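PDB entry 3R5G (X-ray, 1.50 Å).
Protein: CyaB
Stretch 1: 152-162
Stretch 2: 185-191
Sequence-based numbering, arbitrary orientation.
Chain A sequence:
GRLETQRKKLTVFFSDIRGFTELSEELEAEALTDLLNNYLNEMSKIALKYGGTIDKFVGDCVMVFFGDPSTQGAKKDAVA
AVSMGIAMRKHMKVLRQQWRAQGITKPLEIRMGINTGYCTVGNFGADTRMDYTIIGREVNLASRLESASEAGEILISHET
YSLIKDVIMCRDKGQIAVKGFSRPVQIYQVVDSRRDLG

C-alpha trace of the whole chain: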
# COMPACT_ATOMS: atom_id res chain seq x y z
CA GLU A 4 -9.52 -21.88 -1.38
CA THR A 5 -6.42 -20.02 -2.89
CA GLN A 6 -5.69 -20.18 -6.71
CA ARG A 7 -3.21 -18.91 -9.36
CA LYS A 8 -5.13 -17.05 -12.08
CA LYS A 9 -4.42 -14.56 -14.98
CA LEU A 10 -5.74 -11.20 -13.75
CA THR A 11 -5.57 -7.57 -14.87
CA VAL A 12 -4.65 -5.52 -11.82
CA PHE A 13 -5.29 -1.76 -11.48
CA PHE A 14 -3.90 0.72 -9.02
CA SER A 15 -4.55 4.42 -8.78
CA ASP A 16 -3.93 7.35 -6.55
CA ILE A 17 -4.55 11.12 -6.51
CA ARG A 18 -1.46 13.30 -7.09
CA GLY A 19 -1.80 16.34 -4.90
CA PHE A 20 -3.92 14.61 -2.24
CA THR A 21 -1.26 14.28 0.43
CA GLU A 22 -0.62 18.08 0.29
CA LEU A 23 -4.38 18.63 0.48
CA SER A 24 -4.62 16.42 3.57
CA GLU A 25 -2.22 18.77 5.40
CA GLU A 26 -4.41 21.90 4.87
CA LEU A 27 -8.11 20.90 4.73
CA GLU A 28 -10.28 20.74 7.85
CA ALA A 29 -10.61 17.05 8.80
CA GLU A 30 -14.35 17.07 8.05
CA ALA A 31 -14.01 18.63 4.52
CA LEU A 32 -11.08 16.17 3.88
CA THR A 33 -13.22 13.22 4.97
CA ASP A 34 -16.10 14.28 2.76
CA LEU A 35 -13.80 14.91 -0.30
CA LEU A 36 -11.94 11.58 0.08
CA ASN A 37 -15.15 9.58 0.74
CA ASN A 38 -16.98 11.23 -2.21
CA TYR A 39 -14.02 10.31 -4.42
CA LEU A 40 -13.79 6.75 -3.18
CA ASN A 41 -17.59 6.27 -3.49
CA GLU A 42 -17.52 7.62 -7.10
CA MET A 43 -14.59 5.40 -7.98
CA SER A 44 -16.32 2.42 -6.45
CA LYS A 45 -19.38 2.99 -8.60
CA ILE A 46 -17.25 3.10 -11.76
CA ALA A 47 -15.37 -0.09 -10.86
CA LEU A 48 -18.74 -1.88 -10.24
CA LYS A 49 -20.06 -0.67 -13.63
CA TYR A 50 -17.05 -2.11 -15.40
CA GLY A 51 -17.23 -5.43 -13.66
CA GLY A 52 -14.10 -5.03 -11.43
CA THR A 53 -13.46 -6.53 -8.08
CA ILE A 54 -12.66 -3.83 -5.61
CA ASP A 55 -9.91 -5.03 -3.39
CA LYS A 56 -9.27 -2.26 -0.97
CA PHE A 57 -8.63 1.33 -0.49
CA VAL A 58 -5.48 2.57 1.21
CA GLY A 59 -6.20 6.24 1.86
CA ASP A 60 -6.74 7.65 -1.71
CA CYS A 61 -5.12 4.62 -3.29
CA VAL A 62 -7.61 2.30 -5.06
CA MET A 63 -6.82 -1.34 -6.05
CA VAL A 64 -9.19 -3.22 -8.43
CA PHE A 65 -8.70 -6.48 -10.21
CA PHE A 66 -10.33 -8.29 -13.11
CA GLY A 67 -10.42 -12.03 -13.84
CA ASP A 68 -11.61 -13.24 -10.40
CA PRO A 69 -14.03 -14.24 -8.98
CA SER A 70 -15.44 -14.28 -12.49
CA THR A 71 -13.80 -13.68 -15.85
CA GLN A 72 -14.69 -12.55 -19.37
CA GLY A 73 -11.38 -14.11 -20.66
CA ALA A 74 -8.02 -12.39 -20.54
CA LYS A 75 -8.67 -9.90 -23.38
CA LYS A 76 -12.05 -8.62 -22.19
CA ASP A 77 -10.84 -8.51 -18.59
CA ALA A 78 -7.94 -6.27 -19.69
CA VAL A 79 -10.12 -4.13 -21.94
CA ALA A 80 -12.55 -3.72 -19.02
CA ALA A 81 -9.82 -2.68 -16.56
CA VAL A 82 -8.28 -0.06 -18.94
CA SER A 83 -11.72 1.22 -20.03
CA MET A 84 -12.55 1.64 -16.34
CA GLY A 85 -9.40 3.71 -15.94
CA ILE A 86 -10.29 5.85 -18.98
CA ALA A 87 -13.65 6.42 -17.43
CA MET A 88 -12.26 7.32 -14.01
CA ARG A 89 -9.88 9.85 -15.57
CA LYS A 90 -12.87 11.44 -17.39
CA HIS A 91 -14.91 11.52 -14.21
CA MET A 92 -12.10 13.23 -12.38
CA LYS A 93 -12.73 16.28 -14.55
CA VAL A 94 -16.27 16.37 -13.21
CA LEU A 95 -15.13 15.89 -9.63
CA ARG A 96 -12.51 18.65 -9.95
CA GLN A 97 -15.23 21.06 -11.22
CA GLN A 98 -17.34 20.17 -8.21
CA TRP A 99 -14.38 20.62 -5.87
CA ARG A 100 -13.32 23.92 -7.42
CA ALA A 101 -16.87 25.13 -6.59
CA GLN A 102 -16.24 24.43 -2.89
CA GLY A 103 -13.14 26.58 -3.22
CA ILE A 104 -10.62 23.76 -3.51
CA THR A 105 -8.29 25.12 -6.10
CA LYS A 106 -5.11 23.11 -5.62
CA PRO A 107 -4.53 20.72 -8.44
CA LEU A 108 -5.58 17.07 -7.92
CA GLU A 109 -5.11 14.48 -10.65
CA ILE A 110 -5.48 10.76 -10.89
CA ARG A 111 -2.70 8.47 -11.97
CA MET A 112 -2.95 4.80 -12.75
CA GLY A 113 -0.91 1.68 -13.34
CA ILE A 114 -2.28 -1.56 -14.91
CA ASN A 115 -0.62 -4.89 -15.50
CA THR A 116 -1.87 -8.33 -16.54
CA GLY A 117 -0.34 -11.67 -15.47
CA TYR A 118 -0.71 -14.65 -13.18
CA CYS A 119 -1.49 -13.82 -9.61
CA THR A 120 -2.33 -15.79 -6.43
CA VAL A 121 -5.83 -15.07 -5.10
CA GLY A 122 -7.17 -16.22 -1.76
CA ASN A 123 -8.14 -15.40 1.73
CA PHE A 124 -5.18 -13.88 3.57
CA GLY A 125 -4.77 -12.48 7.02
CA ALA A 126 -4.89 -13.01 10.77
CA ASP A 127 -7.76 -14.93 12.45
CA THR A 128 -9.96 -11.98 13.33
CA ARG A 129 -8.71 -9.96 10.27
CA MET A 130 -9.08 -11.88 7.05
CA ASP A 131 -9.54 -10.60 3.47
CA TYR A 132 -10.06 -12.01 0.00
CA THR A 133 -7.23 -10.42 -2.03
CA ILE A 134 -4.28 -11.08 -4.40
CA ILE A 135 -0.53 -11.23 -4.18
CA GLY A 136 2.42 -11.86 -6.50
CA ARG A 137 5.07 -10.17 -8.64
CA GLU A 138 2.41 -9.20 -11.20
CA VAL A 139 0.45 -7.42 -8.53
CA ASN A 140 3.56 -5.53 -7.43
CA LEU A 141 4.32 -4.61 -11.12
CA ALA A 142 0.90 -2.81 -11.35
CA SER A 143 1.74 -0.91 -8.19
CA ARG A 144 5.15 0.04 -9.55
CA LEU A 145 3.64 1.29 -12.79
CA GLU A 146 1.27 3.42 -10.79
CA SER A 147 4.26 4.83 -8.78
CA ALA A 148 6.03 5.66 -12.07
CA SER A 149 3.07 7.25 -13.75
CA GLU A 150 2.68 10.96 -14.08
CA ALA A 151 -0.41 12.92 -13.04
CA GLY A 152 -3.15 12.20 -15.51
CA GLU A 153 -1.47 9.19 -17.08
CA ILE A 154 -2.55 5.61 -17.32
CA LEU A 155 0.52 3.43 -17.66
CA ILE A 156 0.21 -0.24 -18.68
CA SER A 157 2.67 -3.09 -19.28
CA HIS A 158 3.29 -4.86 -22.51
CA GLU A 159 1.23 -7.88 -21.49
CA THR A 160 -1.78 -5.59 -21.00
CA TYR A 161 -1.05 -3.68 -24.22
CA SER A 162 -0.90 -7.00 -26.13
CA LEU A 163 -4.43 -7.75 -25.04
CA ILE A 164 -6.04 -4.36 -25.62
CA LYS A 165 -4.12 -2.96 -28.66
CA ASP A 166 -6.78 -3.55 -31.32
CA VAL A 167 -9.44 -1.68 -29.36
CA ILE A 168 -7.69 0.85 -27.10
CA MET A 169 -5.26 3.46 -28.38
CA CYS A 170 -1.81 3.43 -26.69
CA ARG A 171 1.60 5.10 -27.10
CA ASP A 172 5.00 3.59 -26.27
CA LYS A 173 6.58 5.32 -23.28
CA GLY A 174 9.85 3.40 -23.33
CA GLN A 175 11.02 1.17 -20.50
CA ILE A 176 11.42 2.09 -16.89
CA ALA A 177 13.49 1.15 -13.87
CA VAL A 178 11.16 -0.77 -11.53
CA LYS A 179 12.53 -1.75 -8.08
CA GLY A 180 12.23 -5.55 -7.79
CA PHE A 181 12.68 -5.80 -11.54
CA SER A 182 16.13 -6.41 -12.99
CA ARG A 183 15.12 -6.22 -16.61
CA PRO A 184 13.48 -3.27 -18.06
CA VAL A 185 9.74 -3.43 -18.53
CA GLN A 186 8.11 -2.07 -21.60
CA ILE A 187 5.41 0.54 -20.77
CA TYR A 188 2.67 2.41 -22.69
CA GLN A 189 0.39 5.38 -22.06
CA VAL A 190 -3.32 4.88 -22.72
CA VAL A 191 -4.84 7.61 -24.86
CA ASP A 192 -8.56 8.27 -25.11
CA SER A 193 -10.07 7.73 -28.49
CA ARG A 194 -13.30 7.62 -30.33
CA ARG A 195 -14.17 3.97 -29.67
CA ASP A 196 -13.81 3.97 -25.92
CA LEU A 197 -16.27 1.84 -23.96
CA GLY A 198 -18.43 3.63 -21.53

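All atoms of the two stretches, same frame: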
# COMPACT_ATOMS: atom_id res chain seq x y z
N GLY A 152 -2.33 12.26 -14.33
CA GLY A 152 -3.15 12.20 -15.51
C GLY A 152 -2.88 11.08 -16.48
O GLY A 152 -3.55 11.06 -17.54
N GLU A 153 -1.95 10.24 -16.14
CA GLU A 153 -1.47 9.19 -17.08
C GLU A 153 -1.99 7.84 -16.60
O GLU A 153 -2.19 7.60 -15.36
CB GLU A 153 0.05 9.18 -16.98
CG GLU A 153 0.80 8.38 -17.95
CD GLU A 153 2.30 8.75 -17.87
OE1 GLU A 153 2.94 8.59 -16.86
OE2 GLU A 153 2.85 9.22 -18.89
N ILE A 154 -2.28 6.99 -17.58
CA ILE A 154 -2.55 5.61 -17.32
C ILE A 154 -1.40 4.86 -17.97
O ILE A 154 -1.27 4.79 -19.24
CB ILE A 154 -3.84 5.18 -18.01
CG1 ILE A 154 -4.94 5.98 -17.47
CG2 ILE A 154 -4.09 3.68 -17.75
CD1 ILE A 154 -6.35 5.75 -18.16
N LEU A 155 -0.64 4.20 -17.14
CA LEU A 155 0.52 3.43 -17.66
C LEU A 155 0.22 1.95 -17.63
O LEU A 155 -0.30 1.45 -16.57
CB LEU A 155 1.80 3.61 -16.83
CG LEU A 155 2.45 4.98 -16.92
CD1 LEU A 155 3.87 4.92 -16.28
CD2 LEU A 155 2.68 5.30 -18.40
N ILE A 156 0.48 1.17 -18.67
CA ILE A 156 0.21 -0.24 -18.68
C ILE A 156 1.47 -0.98 -19.14
O ILE A 156 2.37 -0.37 -19.82
CB ILE A 156 -0.94 -0.54 -19.69
CG1 ILE A 156 -0.61 -0.25 -21.18
CG2 ILE A 156 -2.16 0.25 -19.25
CD1 ILE A 156 -1.65 -0.77 -22.18
N SER A 157 1.56 -2.23 -18.82
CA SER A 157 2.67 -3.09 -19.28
C SER A 157 2.39 -3.63 -20.65
O SER A 157 1.32 -3.50 -21.26
CB SER A 157 2.82 -4.20 -18.26
OG SER A 157 1.66 -5.05 -18.40
N HIS A 158 3.42 -4.24 -21.22
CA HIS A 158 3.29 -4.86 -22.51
C HIS A 158 2.30 -6.01 -22.59
O HIS A 158 1.61 -6.13 -23.57
CB HIS A 158 4.70 -5.31 -22.96
CG HIS A 158 4.69 -5.89 -24.34
ND1 HIS A 158 4.60 -5.10 -25.48
CD2 HIS A 158 4.65 -7.18 -24.77
CE1 HIS A 158 4.55 -5.87 -26.55
NE2 HIS A 158 4.59 -7.14 -26.15
N GLU A 159 2.24 -6.83 -21.52
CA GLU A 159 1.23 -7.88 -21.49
C GLU A 159 -0.19 -7.25 -21.62
O GLU A 159 -1.00 -7.81 -22.35
CB GLU A 159 1.37 -8.68 -20.18
CG GLU A 159 0.55 -9.97 -20.25
CD GLU A 159 1.21 -11.03 -21.19
OE1 GLU A 159 2.42 -10.93 -21.50
OE2 GLU A 159 0.47 -11.95 -21.64
N THR A 160 -0.45 -6.17 -20.89
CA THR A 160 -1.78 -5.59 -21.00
C THR A 160 -1.96 -5.03 -22.39
O THR A 160 -3.01 -5.12 -23.01
CB THR A 160 -1.93 -4.52 -19.93
OG1 THR A 160 -1.74 -5.09 -18.62
CG2 THR A 160 -3.32 -3.88 -19.98
N TYR A 161 -0.99 -4.24 -22.86
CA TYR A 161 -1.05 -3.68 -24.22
C TYR A 161 -1.36 -4.73 -25.24
O TYR A 161 -2.22 -4.47 -26.12
CB TYR A 161 0.32 -2.98 -24.53
CG TYR A 161 0.46 -2.67 -26.00
CD1 TYR A 161 -0.21 -1.60 -26.53
CD2 TYR A 161 1.29 -3.47 -26.84
CE1 TYR A 161 -0.12 -1.35 -27.93
CE2 TYR A 161 1.39 -3.18 -28.20
CZ TYR A 161 0.70 -2.12 -28.71
OH TYR A 161 0.72 -1.86 -30.05
N SER A 162 -0.68 -5.88 -25.15
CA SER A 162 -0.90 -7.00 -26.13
C SER A 162 -2.35 -7.45 -26.25
O SER A 162 -2.79 -7.83 -27.32
CB SER A 162 -0.05 -8.23 -25.78
OG SER A 162 1.28 -7.77 -25.98
N VAL A 185 11.05 -3.16 -17.99
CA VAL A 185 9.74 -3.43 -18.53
C VAL A 185 9.19 -2.27 -19.44
O VAL A 185 9.22 -1.07 -19.11
CB VAL A 185 8.65 -3.86 -17.45
CG1 VAL A 185 9.30 -4.73 -16.28
CG2 VAL A 185 7.83 -2.68 -16.94
N GLN A 186 8.70 -2.83 -20.50
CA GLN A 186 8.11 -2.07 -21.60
C GLN A 186 6.83 -1.46 -21.06
O GLN A 186 6.01 -2.19 -20.47
CB GLN A 186 7.86 -2.93 -22.79
CG GLN A 186 7.12 -2.23 -23.97
CD GLN A 186 7.88 -1.07 -24.52
OE1 GLN A 186 9.04 -1.24 -24.94
NE2 GLN A 186 7.28 0.14 -24.52
N ILE A 187 6.64 -0.19 -21.28
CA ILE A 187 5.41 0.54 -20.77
C ILE A 187 4.75 1.34 -21.87
O ILE A 187 5.35 1.68 -22.90
CB ILE A 187 5.64 1.38 -19.57
CG1 ILE A 187 6.65 2.56 -19.88
CG2 ILE A 187 6.06 0.41 -18.36
CD1 ILE A 187 6.77 3.64 -18.85
N TYR A 188 3.44 1.59 -21.74
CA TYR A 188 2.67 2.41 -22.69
C TYR A 188 1.70 3.31 -22.00
O TYR A 188 1.31 2.97 -20.84
CB TYR A 188 1.80 1.45 -23.56
CG TYR A 188 2.55 0.40 -24.36
CD1 TYR A 188 2.97 -0.75 -23.70
CD2 TYR A 188 2.90 0.61 -25.71
CE1 TYR A 188 3.75 -1.72 -24.40
CE2 TYR A 188 3.67 -0.33 -26.40
CZ TYR A 188 4.04 -1.49 -25.72
OH TYR A 188 4.79 -2.46 -26.42
N GLN A 189 1.42 4.46 -22.55
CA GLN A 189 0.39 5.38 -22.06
C GLN A 189 -0.88 5.01 -22.81
O GLN A 189 -0.88 4.70 -24.00
CB GLN A 189 0.77 6.83 -22.43
CG GLN A 189 1.94 7.34 -21.72
CD GLN A 189 2.45 8.64 -22.36
OE1 GLN A 189 2.52 8.75 -23.59
NE2 GLN A 189 2.91 9.53 -21.51
N VAL A 190 -2.04 5.08 -22.10
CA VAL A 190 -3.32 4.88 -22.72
C VAL A 190 -3.94 6.23 -23.06
O VAL A 190 -3.92 7.17 -22.23
CB VAL A 190 -4.25 4.11 -21.68
CG1 VAL A 190 -5.66 4.08 -22.26
CG2 VAL A 190 -3.81 2.72 -21.57
N VAL A 191 -4.38 6.34 -24.31
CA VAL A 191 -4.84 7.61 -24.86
C VAL A 191 -6.33 7.44 -25.24
O VAL A 191 -6.72 6.45 -25.85
CB VAL A 191 -4.03 7.95 -26.13
CG1 VAL A 191 -4.56 9.18 -26.85
CG2 VAL A 191 -2.60 8.17 -25.72
O HOH W 1 -2.18 8.06 -20.35
O HOH W 2 5.90 -4.59 -19.87

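Residues 152-162 and 185-191 of CyaB meet as two antiparallel strands, with a helix running on from the first; together they bury 641 Å². The strand directions differ by 143°, and the axes approach to 4.7 Å. Tyr188, Val190 and Ile156 cover the most surface, and the contact is best read from them.

Tyr188 is held first by its backbone. It forms the hydrogen-bonded pair with Ile156: Ile156 N donates to Tyr188 O (2.9 Å) and Tyr188 N donates to Ile156 O (2.9 Å), a reciprocal ring that fixes the register. The same carbonyls also receive CA-H...O contacts, Leu155 CA to Tyr188 O and Ile187 CA to Ile156 O, both 3.3 Å, as is usual between antiparallel strands.

The Tyr188 side chain, with chi1 in m, carries its ring to the start of the helix. There it stacks face to face with the Tyr161 ring, the centroids 4.0 Å apart and the planes only 10° from parallel. Tyr161 CB also lies over the Tyr188 ring, 3.9 Å from its centroid, so a CH-pi contact accompanies the stack. The phenol reaches past Tyr161 to the imidazole: His158 ND1 and Tyr188 OH are hydrogen-bonded at 2.8 Å, near the plane of both rings. These two rings therefore meet rim to rim, without overlap of their faces. One tyrosine thus grips the helix by stacking and by a polar bond at its tip.

Ile156 and Val190 build the apolar part of the face that bears Tyr188. Ile156 CG1 packs on Tyr188 CB and Ile156 CG2 on Val190 CG2, each at 3.8 Å; Ile154 CB meets Val190 CB at the same distance. Val190 N donates to Ile154 O (3.0 Å), while a water accepts from Ile154 N (3.0 Å) and donates to Val190 O (2.7 Å), bridging the groups that do not pair directly.

On the other face, Leu155 CD1 touches Ile187 CD1 at 4.1 Å, and Leu155 CD2 lies 4.0 Å from Gln189 CG. The amide beyond that methylene carbon is bonded too: Gln189 NE2 donates to the carboxylate at Glu153 OE2, a short, nearly straight bond of 2.6 Å.

Where the first strand gives way to the helix, the pairing loosens. His158 N to Gln186 O is a weak hydrogen bond of 3.4 Å, and a second water spans these atoms, 2.8 Å from His158 N and 2.5 Å from Gln186 O. Ser157 OG caps the helix by accepting a weak bond from Thr160 N (3.5 Å).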